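PDB 5BUD: decapping nuclease RAI1 from Candida albicans, which removes NAD caps and other 5'-end structures from RNA with the aid of divalent metal ions, and stimulates the exoribonuclease RAT1. Local coordinates for residues V35-E40 against I85-T90; L113-T118 against C322-K327; V126-Q131 against P381-W386. All coordinates share one frame; numbering follows the deposited sequence.

Contact 1 (V35-E40 against I85-T90)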
loop_
_atom_site.group_PDB
_atom_site.type_symbol
_atom_site.label_atom_id
_atom_site.label_comp_id
_atom_site.label_asym_id
_atom_site.label_seq_id
_atom_site.Cartn_x
_atom_site.Cartn_y
_atom_site.Cartn_z
ATOM N N VAL A 35 8.862 0.023 16.098
ATOM C CA VAL A 35 10.127 -0.586 16.453
ATOM C C VAL A 35 11.142 -0.201 15.390
ATOM O O VAL A 35 10.870 -0.369 14.212
ATOM C CB VAL A 35 9.991 -2.116 16.424
ATOM C CG1 VAL A 35 11.352 -2.779 16.575
ATOM C CG2 VAL A 35 8.996 -2.583 17.482
ATOM N N TYR A 36 12.311 0.299 15.784
ATOM C CA TYR A 36 13.253 0.859 14.803
ATOM C C TYR A 36 14.588 0.120 14.727
ATOM O O TYR A 36 15.301 0.223 13.721
ATOM C CB TYR A 36 13.459 2.367 15.043
ATOM C CG TYR A 36 12.160 3.143 15.157
ATOM C CD1 TYR A 36 11.567 3.391 16.401
ATOM C CD2 TYR A 36 11.529 3.647 14.024
ATOM C CE1 TYR A 36 10.371 4.102 16.493
ATOM C CE2 TYR A 36 10.341 4.334 14.107
ATOM C CZ TYR A 36 9.755 4.564 15.330
ATOM O OH TYR A 36 8.558 5.267 15.363
ATOM N N ASP A 37 14.900 -0.652 15.760
ATOM C CA ASP A 37 16.127 -1.457 15.804
ATOM C C ASP A 37 15.793 -2.909 15.462
ATOM O O ASP A 37 14.726 -3.415 15.815
ATOM C CB ASP A 37 16.741 -1.380 17.206
ATOM C CG ASP A 37 17.128 0.032 17.597
ATOM O OD1 ASP A 37 18.151 0.541 17.092
ATOM O OD2 ASP A 37 16.396 0.637 18.402
ATOM N N ASP A 38 16.700 -3.578 14.770
ATOM C CA ASP A 38 16.474 -4.965 14.328
ATOM C C ASP A 38 15.021 -5.233 13.871
ATOM O O ASP A 38 14.373 -6.168 14.326
ATOM C CB ASP A 38 16.865 -5.958 15.438
ATOM C CG ASP A 38 18.200 -5.628 16.077
ATOM O OD1 ASP A 38 19.198 -5.530 15.345
ATOM O OD2 ASP A 38 18.245 -5.471 17.316
ATOM N N PRO A 39 14.501 -4.400 12.960
ATOM C CA PRO A 39 13.137 -4.595 12.474
ATOM C C PRO A 39 12.957 -5.915 11.690
ATOM O O PRO A 39 11.872 -6.482 11.673
ATOM C CB PRO A 39 12.924 -3.373 11.582
ATOM C CG PRO A 39 14.286 -3.057 11.075
ATOM C CD PRO A 39 15.196 -3.322 12.237
ATOM N N GLU A 40 14.038 -6.407 11.099
ATOM C CA GLU A 40 14.061 -7.682 10.359
ATOM C C GLU A 40 13.565 -8.869 11.178
ATOM O O GLU A 40 13.145 -9.858 10.616
ATOM C CB GLU A 40 15.464 -7.997 9.819
ATOM C CG GLU A 40 16.194 -6.824 9.167
ATOM C CD GLU A 40 16.907 -5.919 10.172
ATOM O OE1 GLU A 40 16.654 -6.040 11.393
ATOM O OE2 GLU A 40 17.722 -5.073 9.743
ATOM N N ILE A 85 13.049 7.753 9.577
ATOM C CA ILE A 85 13.919 8.546 8.671
ATOM C C ILE A 85 15.076 9.268 9.425
ATOM O O ILE A 85 16.210 9.260 8.963
ATOM C CB ILE A 85 13.083 9.548 7.840
ATOM C CG1 ILE A 85 12.309 8.791 6.727
ATOM C CG2 ILE A 85 13.954 10.615 7.215
ATOM C CD1 ILE A 85 11.301 9.621 5.945
ATOM N N ILE A 86 14.790 9.868 10.587
ATOM C CA ILE A 86 15.848 10.535 11.399
ATOM C C ILE A 86 16.931 9.513 11.799
ATOM O O ILE A 86 18.110 9.758 11.629
ATOM C CB ILE A 86 15.272 11.209 12.674
ATOM C CG1 ILE A 86 14.347 12.377 12.293
ATOM C CG2 ILE A 86 16.408 11.706 13.577
ATOM C CD1 ILE A 86 13.348 12.756 13.377
ATOM N N LYS A 87 16.516 8.347 12.275
ATOM C CA LYS A 87 17.466 7.272 12.586
ATOM C C LYS A 87 18.373 6.912 11.415
ATOM O O LYS A 87 19.611 6.821 11.575
ATOM C CB LYS A 87 16.728 6.038 13.063
ATOM C CG LYS A 87 17.638 4.947 13.592
ATOM C CD LYS A 87 16.845 3.898 14.366
ATOM C CE LYS A 87 17.740 2.763 14.840
ATOM N NZ LYS A 87 18.434 2.133 13.688
ATOM N N TYR A 88 17.774 6.716 10.229
ATOM C CA TYR A 88 18.538 6.337 9.047
ATOM C C TYR A 88 19.454 7.448 8.625
ATOM O O TYR A 88 20.622 7.226 8.343
ATOM C CB TYR A 88 17.590 5.982 7.878
ATOM C CG TYR A 88 18.286 5.612 6.568
ATOM C CD1 TYR A 88 18.966 4.398 6.425
ATOM C CD2 TYR A 88 18.224 6.456 5.466
ATOM C CE1 TYR A 88 19.594 4.060 5.226
ATOM C CE2 TYR A 88 18.839 6.127 4.262
ATOM C CZ TYR A 88 19.525 4.938 4.149
ATOM O OH TYR A 88 20.117 4.637 2.948
ATOM N N GLU A 89 18.917 8.656 8.527
ATOM C CA GLU A 89 19.689 9.774 8.037
ATOM C C GLU A 89 20.826 10.136 9.010
ATOM O O GLU A 89 21.846 10.639 8.585
ATOM C CB GLU A 89 18.782 10.980 7.786
ATOM C CG GLU A 89 17.763 10.797 6.646
ATOM C CD GLU A 89 16.928 12.053 6.370
ATOM O OE1 GLU A 89 16.797 12.930 7.274
ATOM O OE2 GLU A 89 16.416 12.183 5.223
ATOM N N THR A 90 20.620 9.896 10.305
ATOM C CA THR A 90 21.633 10.187 11.307
ATOM C C THR A 90 22.807 9.228 11.054
ATOM O O THR A 90 23.950 9.674 10.997
ATOM C CB THR A 90 21.069 10.118 12.751
ATOM O OG1 THR A 90 20.121 11.177 12.953
ATOM C CG2 THR A 90 22.187 10.264 13.793
#

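Contact 2 (L113-T118 against C322-K327)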
loop_
_atom_site.group_PDB
_atom_site.type_symbol
_atom_site.label_atom_id
_atom_site.label_comp_id
_atom_site.label_asym_id
_atom_site.label_seq_id
_atom_site.Cartn_x
_atom_site.Cartn_y
_atom_site.Cartn_z
ATOM N N LEU A 113 -5.948 5.170 -10.726
ATOM C CA LEU A 113 -7.073 6.111 -10.928
ATOM C C LEU A 113 -7.772 5.956 -12.293
ATOM O O LEU A 113 -9.004 5.919 -12.350
ATOM C CB LEU A 113 -6.600 7.561 -10.690
ATOM C CG LEU A 113 -7.620 8.696 -10.968
ATOM C CD1 LEU A 113 -7.394 9.845 -10.013
ATOM C CD2 LEU A 113 -7.568 9.209 -12.406
ATOM N N PRO A 114 -7.001 5.781 -13.378
ATOM C CA PRO A 114 -7.643 5.726 -14.699
ATOM C C PRO A 114 -8.675 4.619 -14.907
ATOM O O PRO A 114 -9.500 4.727 -15.839
ATOM C CB PRO A 114 -6.468 5.530 -15.635
ATOM C CG PRO A 114 -5.352 6.199 -14.939
ATOM C CD PRO A 114 -5.539 5.797 -13.515
ATOM N N TYR A 115 -8.632 3.562 -14.082
ATOM C CA TYR A 115 -9.608 2.469 -14.193
ATOM C C TYR A 115 -10.401 2.354 -12.891
ATOM O O TYR A 115 -11.006 1.341 -12.611
ATOM C CB TYR A 115 -8.894 1.154 -14.603
ATOM C CG TYR A 115 -8.092 1.355 -15.878
ATOM C CD1 TYR A 115 -6.707 1.554 -15.843
ATOM C CD2 TYR A 115 -8.737 1.476 -17.115
ATOM C CE1 TYR A 115 -5.983 1.790 -16.994
ATOM C CE2 TYR A 115 -8.024 1.728 -18.274
ATOM C CZ TYR A 115 -6.652 1.877 -18.220
ATOM O OH TYR A 115 -5.949 2.118 -19.369
ATOM N N ASN A 116 -10.393 3.423 -12.095
ATOM C CA ASN A 116 -11.163 3.483 -10.859
ATOM C C ASN A 116 -11.680 4.911 -10.672
ATOM O O ASN A 116 -11.505 5.548 -9.602
ATOM C CB ASN A 116 -10.281 3.053 -9.683
ATOM C CG ASN A 116 -10.027 1.550 -9.666
ATOM O OD1 ASN A 116 -10.879 0.772 -9.220
ATOM N ND2 ASN A 116 -8.859 1.134 -10.165
ATOM N N LEU A 117 -12.297 5.409 -11.739
ATOM C CA LEU A 117 -12.664 6.815 -11.869
ATOM C C LEU A 117 -13.699 7.290 -10.840
ATOM O O LEU A 117 -13.819 8.507 -10.597
ATOM C CB LEU A 117 -13.149 7.103 -13.295
ATOM C CG LEU A 117 -12.134 6.911 -14.440
ATOM C CD1 LEU A 117 -12.808 7.059 -15.799
ATOM C CD2 LEU A 117 -10.999 7.909 -14.344
ATOM N N THR A 118 -14.435 6.362 -10.225
ATOM C CA THR A 118 -15.425 6.766 -9.235
ATOM C C THR A 118 -14.833 7.009 -7.847
ATOM O O THR A 118 -15.512 7.589 -7.012
ATOM C CB THR A 118 -16.619 5.792 -9.099
ATOM O OG1 THR A 118 -16.216 4.619 -8.402
ATOM C CG2 THR A 118 -17.196 5.405 -10.443
ATOM N N CYS A 322 -1.773 -1.437 -18.327
ATOM C CA CYS A 322 -0.803 -1.046 -17.302
ATOM C C CYS A 322 0.110 0.065 -17.764
ATOM O O CYS A 322 0.429 0.951 -16.985
ATOM C CB CYS A 322 -0.006 -2.266 -16.851
ATOM S SG CYS A 322 -0.996 -3.458 -15.935
ATOM N N THR A 323 0.510 0.050 -19.033
ATOM C CA THR A 323 1.351 1.112 -19.604
ATOM C C THR A 323 0.639 2.479 -19.611
ATOM O O THR A 323 1.255 3.518 -19.297
ATOM C CB THR A 323 1.846 0.713 -21.028
ATOM O OG1 THR A 323 2.649 -0.471 -20.926
ATOM C CG2 THR A 323 2.651 1.805 -21.669
ATOM N N ASN A 324 -0.659 2.487 -19.916
ATOM C CA ASN A 324 -1.420 3.738 -19.913
ATOM C C ASN A 324 -1.476 4.308 -18.497
ATOM O O ASN A 324 -1.268 5.514 -18.299
ATOM C CB ASN A 324 -2.815 3.487 -20.501
ATOM C CG ASN A 324 -3.714 4.712 -20.481
ATOM O OD1 ASN A 324 -3.368 5.785 -20.985
ATOM N ND2 ASN A 324 -4.898 4.543 -19.924
ATOM N N ALA A 325 -1.718 3.438 -17.512
ATOM C CA ALA A 325 -1.731 3.883 -16.105
ATOM C C ALA A 325 -0.415 4.507 -15.723
ATOM O O ALA A 325 -0.411 5.531 -15.064
ATOM C CB ALA A 325 -2.079 2.738 -15.165
ATOM N N LEU A 326 0.694 3.879 -16.122
ATOM C CA LEU A 326 2.017 4.343 -15.768
ATOM C C LEU A 326 2.314 5.709 -16.354
ATOM O O LEU A 326 2.963 6.530 -15.718
ATOM C CB LEU A 326 3.102 3.342 -16.215
ATOM C CG LEU A 326 3.436 2.199 -15.276
ATOM C CD1 LEU A 326 4.429 1.264 -15.944
ATOM C CD2 LEU A 326 3.996 2.732 -13.960
ATOM N N LYS A 327 1.829 5.957 -17.566
ATOM C CA LYS A 327 1.977 7.281 -18.186
ATOM C C LYS A 327 1.159 8.377 -17.495
ATOM O O LYS A 327 1.610 9.520 -17.416
ATOM C CB LYS A 327 1.611 7.198 -19.668
ATOM C CG LYS A 327 2.593 6.334 -20.439
ATOM C CD LYS A 327 2.272 6.234 -21.927
ATOM C CE LYS A 327 3.354 5.428 -22.624
ATOM N NZ LYS A 327 3.175 5.361 -24.102
#

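Contact 3 (V126-Q131 against P381-W386)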
loop_
_atom_site.group_PDB
_atom_site.type_symbol
_atom_site.label_atom_id
_atom_site.label_comp_id
_atom_site.label_asym_id
_atom_site.label_seq_id
_atom_site.Cartn_x
_atom_site.Cartn_y
_atom_site.Cartn_z
ATOM N N VAL A 126 2.965 19.042 1.611
ATOM C CA VAL A 126 3.653 19.959 2.509
ATOM C C VAL A 126 5.120 20.030 2.067
ATOM O O VAL A 126 5.850 19.062 2.218
ATOM C CB VAL A 126 3.545 19.505 3.978
ATOM C CG1 VAL A 126 4.323 20.445 4.900
ATOM C CG2 VAL A 126 2.083 19.410 4.410
ATOM N N PRO A 127 5.539 21.165 1.485
ATOM C CA PRO A 127 6.944 21.328 1.125
ATOM C C PRO A 127 7.795 21.619 2.352
ATOM O O PRO A 127 7.413 22.468 3.203
ATOM C CB PRO A 127 6.943 22.537 0.190
ATOM C CG PRO A 127 5.520 22.804 -0.146
ATOM C CD PRO A 127 4.715 22.290 0.998
ATOM N N PHE A 128 8.948 20.948 2.437
ATOM C CA PHE A 128 9.863 21.154 3.559
ATOM C C PHE A 128 11.253 20.636 3.235
ATOM O O PHE A 128 11.416 19.513 2.756
ATOM C CB PHE A 128 9.332 20.489 4.847
ATOM C CG PHE A 128 10.274 20.613 6.008
ATOM C CD1 PHE A 128 11.031 19.529 6.423
ATOM C CD2 PHE A 128 10.472 21.837 6.629
ATOM C CE1 PHE A 128 11.935 19.653 7.461
ATOM C CE2 PHE A 128 11.378 21.966 7.666
ATOM C CZ PHE A 128 12.120 20.873 8.080
ATOM N N ASP A 129 12.250 21.483 3.482
ATOM C CA ASP A 129 13.638 21.139 3.252
ATOM C C ASP A 129 13.910 20.617 1.853
ATOM O O ASP A 129 14.665 19.681 1.680
ATOM C CB ASP A 129 14.092 20.101 4.280
ATOM C CG ASP A 129 15.608 19.992 4.363
ATOM O OD1 ASP A 129 16.274 20.972 3.978
ATOM O OD2 ASP A 129 16.116 18.932 4.797
ATOM N N GLY A 130 13.259 21.201 0.870
ATOM C CA GLY A 130 13.499 20.888 -0.541
ATOM C C GLY A 130 12.759 19.656 -1.024
ATOM O O GLY A 130 13.049 19.156 -2.105
ATOM N N GLN A 131 11.833 19.150 -0.201
ATOM C CA GLN A 131 11.048 17.953 -0.520
ATOM C C GLN A 131 9.564 18.161 -0.294
ATOM O O GLN A 131 9.168 19.022 0.465
ATOM C CB GLN A 131 11.525 16.764 0.312
ATOM C CG GLN A 131 13.007 16.552 0.129
ATOM C CD GLN A 131 13.577 15.414 0.920
ATOM O OE1 GLN A 131 13.384 15.321 2.130
ATOM N NE2 GLN A 131 14.345 14.570 0.246
ATOM N N PRO A 381 8.405 18.157 15.457
ATOM C CA PRO A 381 9.497 19.056 15.841
ATOM C C PRO A 381 10.855 18.366 15.889
ATOM O O PRO A 381 11.872 19.007 15.576
ATOM C CB PRO A 381 9.051 19.606 17.209
ATOM C CG PRO A 381 8.019 18.634 17.713
ATOM C CD PRO A 381 7.335 18.119 16.478
ATOM N N GLU A 382 10.878 17.073 16.207
ATOM C CA GLU A 382 12.108 16.288 16.178
ATOM C C GLU A 382 12.664 16.233 14.755
ATOM O O GLU A 382 13.875 16.346 14.554
ATOM C CB GLU A 382 11.892 14.852 16.674
ATOM C CG GLU A 382 11.535 14.719 18.159
ATOM C CD GLU A 382 10.028 14.675 18.438
ATOM O OE1 GLU A 382 9.664 14.022 19.431
ATOM O OE2 GLU A 382 9.208 15.277 17.693
ATOM N N PHE A 383 11.780 16.065 13.774
ATOM C CA PHE A 383 12.239 15.950 12.377
ATOM C C PHE A 383 12.713 17.257 11.799
ATOM O O PHE A 383 13.774 17.294 11.166
ATOM C CB PHE A 383 11.147 15.357 11.472
ATOM C CG PHE A 383 11.552 15.249 10.012
ATOM C CD1 PHE A 383 12.540 14.354 9.618
ATOM C CD2 PHE A 383 10.960 16.038 9.044
ATOM C CE1 PHE A 383 12.923 14.243 8.284
ATOM C CE2 PHE A 383 11.334 15.933 7.708
ATOM C CZ PHE A 383 12.312 15.037 7.333
ATOM N N THR A 384 11.945 18.335 12.002
ATOM C CA THR A 384 12.356 19.666 11.535
ATOM C C THR A 384 13.724 20.074 12.133
ATOM O O THR A 384 14.616 20.549 11.410
ATOM C CB THR A 384 11.261 20.737 11.778
ATOM O OG1 THR A 384 10.968 20.863 13.180
ATOM C CG2 THR A 384 9.958 20.362 11.045
ATOM N N GLU A 385 13.899 19.839 13.432
ATOM C CA GLU A 385 15.179 20.140 14.097
ATOM C C GLU A 385 16.303 19.326 13.499
ATOM O O GLU A 385 17.367 19.866 13.196
ATOM C CB GLU A 385 15.123 19.847 15.591
ATOM C CG GLU A 385 16.377 20.287 16.307
ATOM C CD GLU A 385 16.379 19.969 17.788
ATOM O OE1 GLU A 385 15.308 19.956 18.422
ATOM O OE2 GLU A 385 17.482 19.746 18.308
ATOM N N TRP A 386 16.078 18.017 13.345
ATOM C CA TRP A 386 17.084 17.183 12.692
ATOM C C TRP A 386 17.491 17.784 11.347
ATOM O O TRP A 386 18.679 17.951 11.079
ATOM C CB TRP A 386 16.620 15.731 12.518
ATOM C CG TRP A 386 17.421 15.003 11.461
ATOM C CD1 TRP A 386 16.971 14.567 10.233
ATOM C CD2 TRP A 386 18.823 14.676 11.509
ATOM N NE1 TRP A 386 18.009 13.985 9.523
ATOM C CE2 TRP A 386 19.149 14.034 10.279
ATOM C CE3 TRP A 386 19.834 14.862 12.462
ATOM C CZ2 TRP A 386 20.430 13.569 9.998
ATOM C CZ3 TRP A 386 21.119 14.407 12.167
ATOM C CH2 TRP A 386 21.401 13.766 10.946
#

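Contact 1 (V35-E40 against I85-T90)
Lys87 reaches from helix 78-92 toward Tyr36 and Asp37, in the loop that follows strand 34-35. Both segments belong to the RAI1-like PD-(D/E)XK nuclease fold. The contact lies at the surface, far from the metal site. Lys87 leaves the helix with CG anti to its own N (chi1 -172°) and stays extended as far as CE. Only the last torsion bends, with chi4 at -57°. The middle of this chain meets the root of the tyrosine: Lys87 CD lies 3.8 Å from Tyr36 CB. The phenol ring turns away from the lysine. It packs instead along an earlier part of the same helix, at Ser80, Lys83 and Ala84, and against Tyr26 of strand 21-28. Asp37 meets Lys87 farther along: the two side chains cross at about a right angle. Asp37 OD1 and Lys87 NZ form a long salt bridge of 3.8 Å. Such a loose ion pair at an exposed site is probably screened by solvent. Lys87 NZ also stands 3.7 Å from Tyr36 O. The carboxylate meets the lysine beside its last methylene: Asp37 OD1 is 3.2 Å from Lys87 CE.

Contact 2 (L113-T118 against C322-K327)
Tyr115 and Asn324 make the polar part of this contact. It joins the loop after helix 104-112 to the first turns of helix 322-339, within the PD-(D/E)XK nuclease fold. Asn324 ND2 donates to Tyr115 OH at 2.7 Å, and the bond is fairly straight, with an N-H...O angle of 158°. The hydroxyl oxygen lies close to the amide plane. The ring itself is turned steeply, its plane 70° from that of the amide. With CG anti to the backbone N (chi1 177°), the Asn324 amide is carried out to the phenol. The other end of the amide is also used, since Asn324 OD1 accepts from Arg11 NE.

The apolar part lies alongside. Ala325 CB sits at the edge of the Tyr115 ring, 4.4 Å from CE1. Pro114 CG approaches Ala325 CA at 4.5 Å, so this packing is loose. Pro114 also covers one ring face of its neighbour, with its CB 3.9 Å above the Tyr115 plane and toward the rim. Around the contact, Ala325 packs on Phe266 and Leu111, and Pro114 on Trp328.

With one end of the amide giving a proton and the other taking one, the orientation of Asn324 is set. One amide thus links the loop tyrosine to Arg11 near the N-terminus.

Contact 3 (V126-Q131 against P381-W386)
A type I' turn from Phe128 to Gln131 joins strands 121-128 and 131-136 into a beta hairpin with a two-residue loop, and it faces helix 381-389 with the CA atoms of Phe128 and Thr384 8.5 Å apart. Phe128 N bonds to Gln131 O at 2.8 Å and Gln131 N returns to Phe128 O at 3.0 Å, while Asp129 and Gly130 hold the positive phi values that the turn needs.

Phe128 carries the side-chain contact. Its CG is anti to its N (chi1 177°), which sends the ring toward the helix. The far end of the ring meets Thr384: Phe128 CZ is 3.7 Å from Thr384 CG2 and equally close to its CA. The CD1 and CE1 atoms of Phe128 meet Phe383, with Phe128 CE1 3.8 Å from Phe383 CE2. The two aromatic side chains run past each other in opposite directions. Their planes lie at 56°, an oblique pairing with centroids 5.9 Å apart. Asp129 CB covers part of one Phe128 face.

Phe383 continues the packing onto Phe133 of strand 131-136 and onto Leu82, Ile85 and Ile86 of helix 78-92. Arg387, further along helix 381-389, salt-bridges Asp129 OD2 and bonds to Gln131 OE1, tying the helix to the hairpin.

In the fold
Contacts 1 and 3 share a side of the fold, their centres 18 Å apart. They meet where helix 78-92 packs on helix 381-389: Ile86 packs on Phe383 and Thr90 on Trp386, while Glu89 OE1 probably bonds to Trp386 NE1. Contact 2 lies across the chain's centre from contact 1, about 34 Å between centres, and touches neither of the others. The chemistry follows the setting. Contact 1 is exposed and relies on an extended lysine and a long ion pair. Contact 2 is partly buried and combines a short hydrogen bond with loose apolar packing. Contact 3 is buried, made mostly of aromatic rings against the threonine methyl and backbone.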